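Local coordinates for uncharacterized protein YLR132C (Kluyveromyces marxianus, PDB 6PFQ) that probably trims the 3' end of U6 snRNA as an exoribonuclease of the 2H phosphodiesterase superfamily, at residues F11-L16 against P58-L63; I25-L30 against P47-K52; S111-A116 against A160-L165. All blocks are in the same frame, centred on the assembly; numbering follows the deposited sequence. Where two conformers were deposited one is given.

Contacts 1 and 3 both join antiparallel strands, but in different sheets. Contact 1 is mostly buried, its centre about 6 Å from the chain centre, and divides its chemistry between an apolar face and a face bearing two UMP-binding residues. Contact 3, centred about 14 Å out, includes the exposed Gln161 and Leu165; it is the end of a strand pair, where waters and amides take over from the ladder. In contact 2, centred about 15 Å out with no exposed residue among those touching, helix 20-39 meets the loop after strand 46-47, where a carboxylate is gripped by histidine and arginine. Contact 2 touches both others: Leu48 O meets Leu59 CD2, and Leu48 CD1 packs on Phe114 CD2.

Contact 1: F11-L16 against P58-L63; sequences FLFLEL and PLHVSL
Backbone hydrogen bonds set the frame of this antiparallel pair. Leu14 with Val61 and Leu16 with Leu59 are hydrogen-bonded pairs, each closed by two N-H...O bonds, the shortest running from Leu16 N to Leu59 O at 2.8 Å. A fifth bond, Leu63 N to Leu12 O (2.9 Å), prolongs the ladder. At the non-hydrogen-bonded pairs, Phe13-Ser62 and Glu15-His60, CA-H...O contacts fill in, as where His60 CA lies 3.2 Å from Leu14 O.

Apolar packing occupies the face of Leu14, Leu16, Leu59 and Val61. The Leu14 tip crosses that of Leu63 obliquely, CD2 to CD1 at 3.7 Å, while Leu16 CD1 rests on Val61 CG2. Val155 of strand 154-161 covers Leu16, Leu59 and Val61, so the second sheet closes this side.

Aromatic and polar groups share the other face. Phe13, its CG in the crowded position between backbone N and carbonyl carbon (chi1 57°), runs beside His60 and points the same way; CD2 of Phe13 is 3.7 Å from CD2 of His60, with the rings oblique. Phe11 CG is anti to its backbone N (chi1 155°), so that Ser62 OG sits at the edge of the Phe11 ring, in its plane, 3.5 Å from Phe11 CZ. The Glu15 chain crosses the Pro58 ring obliquely, its CG 3.6 Å from Pro58 CB; Glu15 OE1 stays 5.1 Å from His60 NE2, near enough perhaps to favour a protonated imidazole.

His60 and Ser62, which bind UMP, thus project together from alternate positions of one strand: the His-x-Ser motif of the 2H phosphodiesterases, whose second copy holds His154 and Ser156.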
loop_
_atom_site.group_PDB
_atom_site.type_symbol
_atom_site.label_atom_id
_atom_site.label_comp_id
_atom_site.label_asym_id
_atom_site.label_seq_id
_atom_site.Cartn_x
_atom_site.Cartn_y
_atom_site.Cartn_z
ATOM N N PHE A 11 -10.331 8.138 -2.680
ATOM C CA PHE A 11 -9.515 7.045 -2.150
ATOM C C PHE A 11 -8.849 7.540 -0.873
ATOM O O PHE A 11 -8.398 8.680 -0.818
ATOM C CB PHE A 11 -8.489 6.618 -3.242
ATOM C CG PHE A 11 -7.211 5.944 -2.744
ATOM C CD1 PHE A 11 -7.208 4.603 -2.348
ATOM C CD2 PHE A 11 -5.992 6.618 -2.778
ATOM C CE1 PHE A 11 -6.017 3.964 -1.918
ATOM C CE2 PHE A 11 -4.787 5.993 -2.358
ATOM C CZ PHE A 11 -4.795 4.660 -1.933
ATOM N N LEU A 12 -8.789 6.681 0.148
ATOM C CA LEU A 12 -8.268 7.039 1.464
ATOM C C LEU A 12 -6.965 6.300 1.727
ATOM O O LEU A 12 -6.841 5.129 1.372
ATOM C CB LEU A 12 -9.260 6.661 2.560
ATOM C CG LEU A 12 -10.394 7.684 2.531
ATOM C CD1 LEU A 12 -11.706 7.056 3.014
ATOM C CD2 LEU A 12 -9.989 8.893 3.363
ATOM N N PHE A 13 -6.004 6.964 2.373
ATOM C CA PHE A 13 -4.727 6.307 2.642
ATOM C C PHE A 13 -4.011 7.015 3.786
ATOM O O PHE A 13 -4.410 8.093 4.217
ATOM C CB PHE A 13 -3.818 6.290 1.403
ATOM C CG PHE A 13 -3.534 7.668 0.825
ATOM C CD1 PHE A 13 -4.465 8.304 0.010
ATOM C CD2 PHE A 13 -2.304 8.292 1.050
ATOM C CE1 PHE A 13 -4.177 9.569 -0.553
ATOM C CE2 PHE A 13 -2.014 9.532 0.496
ATOM C CZ PHE A 13 -2.930 10.156 -0.308
ATOM N N LEU A 14 -2.996 6.330 4.328
ATOM C CA LEU A 14 -2.022 6.870 5.279
ATOM C C LEU A 14 -0.737 7.159 4.524
ATOM O O LEU A 14 -0.338 6.390 3.644
ATOM C CB LEU A 14 -1.686 5.869 6.410
ATOM C CG LEU A 14 -2.768 5.311 7.312
ATOM C CD1 LEU A 14 -2.177 4.468 8.384
ATOM C CD2 LEU A 14 -3.512 6.485 7.958
ATOM N N GLU A 15 -0.077 8.248 4.867
ATOM C CA GLU A 15 1.187 8.622 4.236
ATOM C C GLU A 15 2.322 8.418 5.233
ATOM O O GLU A 15 2.209 8.840 6.392
ATOM C CB GLU A 15 1.117 10.082 3.776
ATOM C CG GLU A 15 2.375 10.622 3.227
ATOM C CD GLU A 15 2.214 12.095 2.875
ATOM O OE1 GLU A 15 1.703 12.378 1.773
ATOM O OE2 GLU A 15 2.562 12.933 3.725
ATOM N N LEU A 16 3.395 7.752 4.789
ATOM C CA LEU A 16 4.531 7.352 5.631
ATOM C C LEU A 16 5.799 8.011 5.093
ATOM O O LEU A 16 6.348 7.585 4.070
ATOM C CB LEU A 16 4.715 5.823 5.656
ATOM C CG LEU A 16 3.447 4.995 5.851
ATOM C CD1 LEU A 16 3.829 3.514 5.759
ATOM C CD2 LEU A 16 2.830 5.310 7.236
ATOM N N PRO A 58 7.126 9.512 -0.144
ATOM C CA PRO A 58 6.528 8.788 0.980
ATOM C C PRO A 58 6.015 7.436 0.517
ATOM O O PRO A 58 5.613 7.263 -0.634
ATOM C CB PRO A 58 5.361 9.677 1.417
ATOM C CG PRO A 58 5.018 10.505 0.166
ATOM C CD PRO A 58 6.348 10.705 -0.534
ATOM N N LEU A 59 5.955 6.497 1.462
ATOM C CA LEU A 59 5.209 5.259 1.272
ATOM C C LEU A 59 3.760 5.452 1.758
ATOM O O LEU A 59 3.380 6.519 2.268
ATOM C CB LEU A 59 5.912 4.123 2.015
ATOM C CG LEU A 59 7.358 3.893 1.562
ATOM C CD1 LEU A 59 7.975 2.649 2.255
ATOM C CD2 LEU A 59 7.503 3.748 0.036
ATOM N N HIS A 60 2.945 4.408 1.610
ATOM C CA HIS A 60 1.516 4.533 1.845
ATOM C C HIS A 60 0.963 3.268 2.490
ATOM O O HIS A 60 1.568 2.195 2.415
ATOM C CB HIS A 60 0.794 4.846 0.518
ATOM C CG HIS A 60 1.356 6.037 -0.191
ATOM N ND1 HIS A 60 2.387 5.944 -1.105
ATOM C CD2 HIS A 60 1.054 7.355 -0.094
ATOM C CE1 HIS A 60 2.685 7.148 -1.548
ATOM N NE2 HIS A 60 1.890 8.025 -0.952
ATOM N N VAL A 61 -0.171 3.422 3.177
ATOM C CA VAL A 61 -1.085 2.307 3.455
ATOM C C VAL A 61 -2.424 2.663 2.819
ATOM O O VAL A 61 -3.046 3.652 3.216
ATOM C CB VAL A 61 -1.275 2.045 4.952
ATOM C CG1 VAL A 61 -2.271 0.871 5.165
ATOM C CG2 VAL A 61 0.053 1.812 5.679
ATOM N N SER A 62 -2.863 1.875 1.838
ATOM C CA SER A 62 -4.208 2.057 1.284
ATOM C C SER A 62 -5.259 1.668 2.316
ATOM O O SER A 62 -5.159 0.612 2.949
ATOM C CB SER A 62 -4.394 1.197 0.031
ATOM O OG SER A 62 -3.461 1.596 -0.942
ATOM N N LEU A 63 -6.281 2.516 2.463
ATOM C CA LEU A 63 -7.367 2.306 3.413
ATOM C C LEU A 63 -8.720 2.152 2.740
ATOM O O LEU A 63 -9.695 1.805 3.421
ATOM C CB LEU A 63 -7.440 3.476 4.411
ATOM C CG LEU A 63 -6.195 3.667 5.261
ATOM C CD1 LEU A 63 -6.320 4.978 6.124
ATOM C CD2 LEU A 63 -5.996 2.468 6.157
#

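Contact 2: I25-L30 against P47-K52; sequences IMDLVL and PLHRGK
A His-carboxylate hydrogen bond combined with a side-on arginine salt bridge fastens helix 20-39 to the loop between strands 46-47 and 59-68. Asp27 is the hub. Its OD1 accepts from two donors: Arg50 NE at 2.8 Å, taken on the syn lone pair, and His49 NE2, at 2.8 Å, which comes from above the carboxylate plane. Arg50 NH2 reaches the other oxygen, Asp27 OD2, at 2.9 Å, again on a syn lone pair. The arginine chain, extended from CG to NE, grips both oxygens, with carboxylate and guanidinium planes 33° apart. Two donors on OD1 should stabilise the ionised carboxylate.

The imidazole is held on both faces. Met26 CB makes a CH-pi contact over one, 3.7 Å from the His49 ring centroid, and Arg50 CG lies over the opposite face, 3.6 Å above the His49 ring plane. His49 CG sits in the crowded rotamer (chi1 66°), which carries the ring toward the helix. The Leu30 and Pro47 side chains slide past each other in opposite directions, Leu30 CD1 3.6 Å from Pro47 CB.

His49 and Leu48 also pack on Leu59, so this salt bridge and His-carboxylate pairing ties the helix beside the strand carrying the first His-x-Ser motif.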
loop_
_atom_site.group_PDB
_atom_site.type_symbol
_atom_site.label_atom_id
_atom_site.label_comp_id
_atom_site.label_asym_id
_atom_site.label_seq_id
_atom_site.Cartn_x
_atom_site.Cartn_y
_atom_site.Cartn_z
ATOM N N ILE A 25 17.993 1.725 5.225
ATOM C CA ILE A 25 17.585 0.335 5.400
ATOM C C ILE A 25 16.838 -0.145 4.159
ATOM O O ILE A 25 17.086 -1.238 3.642
ATOM C CB ILE A 25 16.759 0.201 6.694
ATOM C CG1 ILE A 25 17.733 0.358 7.878
ATOM C CG2 ILE A 25 16.023 -1.150 6.783
ATOM C CD1 ILE A 25 17.063 0.402 9.175
ATOM N N MET A 26 15.952 0.676 3.624
ATOM C CA MET A 26 15.213 0.175 2.463
ATOM C C MET A 26 16.126 0.040 1.240
ATOM O O MET A 26 15.973 -0.908 0.461
ATOM C CB MET A 26 14.015 1.081 2.156
ATOM C CG MET A 26 12.861 0.956 3.203
ATOM S SD MET A 26 12.474 -0.801 3.638
ATOM C CE MET A 26 12.181 -1.461 1.949
ATOM N N ASP A 27 17.124 0.919 1.095
ATOM C CA ASP A 27 18.130 0.734 0.047
ATOM C C ASP A 27 18.770 -0.652 0.148
ATOM O O ASP A 27 18.818 -1.401 -0.835
ATOM C CB ASP A 27 19.211 1.820 0.148
ATOM C CG ASP A 27 18.695 3.216 -0.181
ATOM O OD1 ASP A 27 17.611 3.362 -0.790
ATOM O OD2 ASP A 27 19.371 4.205 0.180
ATOM N N LEU A 28 19.263 -1.038 1.334
ATOM C CA LEU A 28 19.975 -2.317 1.378
ATOM C C LEU A 28 19.013 -3.497 1.274
ATOM O O LEU A 28 19.351 -4.514 0.654
ATOM C CB LEU A 28 20.884 -2.423 2.631
ATOM C CG LEU A 28 20.464 -2.929 4.018
ATOM C CD1 LEU A 28 20.341 -4.469 4.129
ATOM C CD2 LEU A 28 21.395 -2.381 5.126
ATOM N N VAL A 29 17.806 -3.391 1.837
ATOM C CA VAL A 29 16.857 -4.497 1.708
ATOM C C VAL A 29 16.491 -4.729 0.244
ATOM O O VAL A 29 16.538 -5.866 -0.251
ATOM C CB VAL A 29 15.612 -4.241 2.582
ATOM C CG1 VAL A 29 14.496 -5.289 2.289
ATOM C CG2 VAL A 29 16.032 -4.284 4.069
ATOM N N LEU A 30 16.143 -3.666 -0.477
ATOM C CA LEU A 30 15.716 -3.845 -1.865
ATOM C C LEU A 30 16.880 -4.252 -2.756
ATOM O O LEU A 30 16.699 -5.044 -3.693
ATOM C CB LEU A 30 15.061 -2.553 -2.380
ATOM C CG LEU A 30 13.734 -2.287 -1.638
ATOM C CD1 LEU A 30 13.191 -0.891 -1.922
ATOM C CD2 LEU A 30 12.710 -3.366 -1.956
ATOM N N PRO A 47 12.511 0.665 -6.282
ATOM C CA PRO A 47 12.211 1.150 -4.921
ATOM C C PRO A 47 11.165 2.248 -4.954
ATOM O O PRO A 47 11.252 3.177 -5.751
ATOM C CB PRO A 47 13.569 1.688 -4.432
ATOM C CG PRO A 47 14.552 0.811 -5.192
ATOM C CD PRO A 47 13.959 0.731 -6.583
ATOM N N LEU A 48 10.151 2.132 -4.089
ATOM C CA LEU A 48 9.076 3.132 -4.040
ATOM C C LEU A 48 9.384 4.312 -3.126
ATOM O O LEU A 48 8.618 5.293 -3.112
ATOM C CB LEU A 48 7.764 2.475 -3.562
ATOM C CG LEU A 48 7.155 1.510 -4.580
ATOM C CD1 LEU A 48 6.011 0.689 -3.909
ATOM C CD2 LEU A 48 6.618 2.353 -5.739
ATOM N N HIS A 49 10.460 4.251 -2.358
ATOM C CA HIS A 49 10.751 5.355 -1.451
ATOM C C HIS A 49 11.669 6.411 -2.059
ATOM O O HIS A 49 11.957 7.420 -1.400
ATOM C CB HIS A 49 11.384 4.825 -0.154
ATOM C CG HIS A 49 12.739 4.201 -0.310
ATOM N ND1 HIS A 49 12.952 3.005 -0.972
ATOM C CD2 HIS A 49 13.954 4.590 0.162
ATOM C CE1 HIS A 49 14.240 2.701 -0.923
ATOM N NE2 HIS A 49 14.868 3.644 -0.234
ATOM N N ARG A 50 12.093 6.232 -3.300
ATOM C CA ARG A 50 13.050 7.153 -3.910
ATOM C C ARG A 50 12.622 7.473 -5.321
ATOM O O ARG A 50 12.049 6.631 -6.017
ATOM C CB ARG A 50 14.464 6.568 -3.951
ATOM C CG ARG A 50 15.166 6.570 -2.620
ATOM C CD ARG A 50 16.620 6.145 -2.765
ATOM N NE ARG A 50 17.288 6.080 -1.466
ATOM C CZ ARG A 50 17.786 7.127 -0.809
ATOM N NH1 ARG A 50 17.695 8.349 -1.327
ATOM N NH2 ARG A 50 18.386 6.944 0.367
ATOM N N GLY A 51 12.895 8.711 -5.740
ATOM C CA GLY A 51 12.709 9.099 -7.112
ATOM C C GLY A 51 14.066 9.295 -7.773
ATOM O O GLY A 51 15.094 8.847 -7.280
ATOM N N LYS A 52 14.053 10.045 -8.871
ATOM C CA LYS A 52 15.291 10.373 -9.544
ATOM C C LYS A 52 16.154 11.245 -8.643
ATOM O O LYS A 52 15.652 12.035 -7.841
ATOM C CB LYS A 52 14.996 11.085 -10.870
#

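Contact 3: S111-A116 against A160-L165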
loop_
_atom_site.group_PDB
_atom_site.type_symbol
_atom_site.label_atom_id
_atom_site.label_comp_id
_atom_site.label_asym_id
_atom_site.label_seq_id
_atom_site.Cartn_x
_atom_site.Cartn_y
_atom_site.Cartn_z
ATOM N N SER A 111 -0.398 -5.322 -14.465
ATOM C CA SER A 111 0.821 -4.896 -15.148
ATOM C C SER A 111 1.988 -4.711 -14.176
ATOM O O SER A 111 3.151 -4.774 -14.610
ATOM C CB SER A 111 0.600 -3.585 -15.898
ATOM O OG SER A 111 0.096 -2.587 -15.028
ATOM N N LEU A 112 1.695 -4.453 -12.895
ATOM C CA LEU A 112 2.730 -4.181 -11.907
ATOM C C LEU A 112 2.564 -5.125 -10.736
ATOM O O LEU A 112 1.432 -5.456 -10.356
ATOM C CB LEU A 112 2.654 -2.741 -11.411
ATOM C CG LEU A 112 2.876 -1.647 -12.476
ATOM C CD1 LEU A 112 2.608 -0.236 -11.887
ATOM C CD2 LEU A 112 4.290 -1.749 -13.017
ATOM N N GLN A 113 3.692 -5.541 -10.155
ATOM C CA GLN A 113 3.676 -6.468 -9.029
ATOM C C GLN A 113 4.419 -5.799 -7.885
ATOM O O GLN A 113 5.600 -5.491 -8.016
ATOM C CB GLN A 113 4.306 -7.817 -9.437
ATOM C CG GLN A 113 3.388 -8.461 -10.516
ATOM C CD GLN A 113 3.862 -9.797 -11.043
ATOM O OE1 GLN A 113 5.056 -10.088 -11.022
ATOM N NE2 GLN A 113 2.913 -10.605 -11.588
ATOM N N PHE A 114 3.710 -5.538 -6.787
ATOM C CA PHE A 114 4.224 -4.759 -5.676
ATOM C C PHE A 114 4.745 -5.666 -4.584
ATOM O O PHE A 114 4.007 -6.520 -4.095
ATOM C CB PHE A 114 3.101 -3.897 -5.109
ATOM C CG PHE A 114 2.758 -2.716 -5.996
ATOM C CD1 PHE A 114 1.909 -2.886 -7.086
ATOM C CD2 PHE A 114 3.274 -1.462 -5.730
ATOM C CE1 PHE A 114 1.603 -1.798 -7.936
ATOM C CE2 PHE A 114 2.939 -0.376 -6.545
ATOM C CZ PHE A 114 2.106 -0.569 -7.644
ATOM N N LEU A 115 5.989 -5.434 -4.174
ATOM C CA LEU A 115 6.596 -6.161 -3.066
ATOM C C LEU A 115 6.234 -5.431 -1.777
ATOM O O LEU A 115 6.556 -4.246 -1.635
ATOM C CB LEU A 115 8.120 -6.182 -3.263
ATOM C CG LEU A 115 8.894 -6.944 -2.185
ATOM C CD1 LEU A 115 8.643 -8.458 -2.309
ATOM C CD2 LEU A 115 10.413 -6.624 -2.293
ATOM N N ALA A 116 5.587 -6.131 -0.841
ATOM C CA ALA A 116 4.915 -5.524 0.294
ATOM C C ALA A 116 5.172 -6.357 1.545
ATOM O O ALA A 116 5.582 -7.530 1.477
ATOM C CB ALA A 116 3.383 -5.401 0.026
ATOM N N ALA A 160 7.643 -4.102 -9.447
ATOM C CA ALA A 160 8.239 -4.706 -10.640
ATOM C C ALA A 160 7.193 -4.792 -11.749
ATOM O O ALA A 160 5.984 -4.852 -11.480
ATOM C CB ALA A 160 8.763 -6.108 -10.346
ATOM N N GLN A 161 7.661 -4.806 -12.999
ATOM C CA GLN A 161 6.774 -5.042 -14.133
ATOM C C GLN A 161 6.456 -6.522 -14.232
ATOM O O GLN A 161 7.312 -7.382 -14.004
ATOM C CB GLN A 161 7.438 -4.575 -15.438
ATOM C CG GLN A 161 7.657 -3.070 -15.443
ATOM C CD GLN A 161 8.329 -2.558 -16.718
ATOM O OE1 GLN A 161 7.809 -1.655 -17.368
ATOM N NE2 GLN A 161 9.480 -3.112 -17.055
ATOM N N ASN A 162 5.217 -6.826 -14.569
ATOM C CA ASN A 162 4.847 -8.221 -14.809
ATOM C C ASN A 162 5.314 -8.609 -16.211
ATOM O O ASN A 162 4.697 -8.208 -17.208
ATOM C CB ASN A 162 3.340 -8.401 -14.646
ATOM C CG ASN A 162 2.878 -9.829 -14.928
ATOM O OD1 ASN A 162 3.702 -10.750 -15.125
ATOM N ND2 ASN A 162 1.548 -10.026 -14.920
ATOM N N ALA A 163 6.388 -9.403 -16.299
ATOM C CA ALA A 163 6.873 -9.823 -17.616
ATOM C C ALA A 163 5.869 -10.703 -18.349
ATOM O O ALA A 163 5.927 -10.805 -19.583
ATOM C CB ALA A 163 8.192 -10.590 -17.497
ATOM N N TYR A 164 4.899 -11.273 -17.645
ATOM C CA TYR A 164 3.993 -12.250 -18.249
ATOM C C TYR A 164 2.623 -11.662 -18.499
ATOM O O TYR A 164 1.669 -12.408 -18.724
ATOM C CB TYR A 164 3.904 -13.509 -17.369
ATOM C CG TYR A 164 5.294 -14.046 -17.178
ATOM C CD1 TYR A 164 5.839 -14.935 -18.091
ATOM C CD2 TYR A 164 6.084 -13.623 -16.101
ATOM C CE1 TYR A 164 7.144 -15.396 -17.940
ATOM C CE2 TYR A 164 7.383 -14.081 -15.943
ATOM C CZ TYR A 164 7.898 -14.972 -16.865
ATOM O OH TYR A 164 9.173 -15.436 -16.706
ATOM N N LEU A 165 2.525 -10.331 -18.463
ATOM C CA LEU A 165 1.261 -9.613 -18.573
ATOM C C LEU A 165 0.421 -10.066 -19.761
ATOM O O LEU A 165 -0.809 -10.163 -19.660
ATOM C CB LEU A 165 1.539 -8.109 -18.710
ATOM C CG LEU A 165 0.311 -7.242 -18.994
ATOM C CD1 LEU A 165 -0.684 -7.377 -17.828
ATOM C CD2 LEU A 165 0.746 -5.800 -19.136
HETATM O O HOH W 1 7.528 -9.068 -11.505
HETATM O O HOH W 2 3.492 -12.875 -13.310
#
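Gln113 leaves its strand with CG anti to the carbonyl carbon (chi1 -65°) and, extended beyond CG, crosses Asn162 obliquely. Its CB lies 4.0 Å from Ala160 O, the same oxygen that accepts Gln113 N at 2.7 Å in the plane of the carbonyl. CG comes up to Asn162 CB, and CD draws closer to that carbon, at 3.9 Å. The amide of Gln113 stacks on that of Asn162, the planes 17° apart, with NE2 3.4 Å from Asn162 CG.

The backbone beneath is the end of an antiparallel ladder in the larger sheet: Gln113 and Ala160 form a hydrogen-bonded pair, Leu112 and Gln161 a non-hydrogen-bonded one, and Asn162 N gives a last bond to Ser111 O at 2.9 Å. Beyond it the chain enters a type I turn from Asn162 to Leu165, where Asn162 OD1 accepts from Tyr164 N (2.8 Å) as an Asx turn.

At the tip the amide ends part company. OE1 accepts a hydrogen bond from a water 2.7 Å away that also donates to Gln161 O. NE2 donates to Glu106 OE2 and to a second water, which donates to Asn162 OD1, while Asn162 ND2 bonds Ala110 O and Ser172 OG.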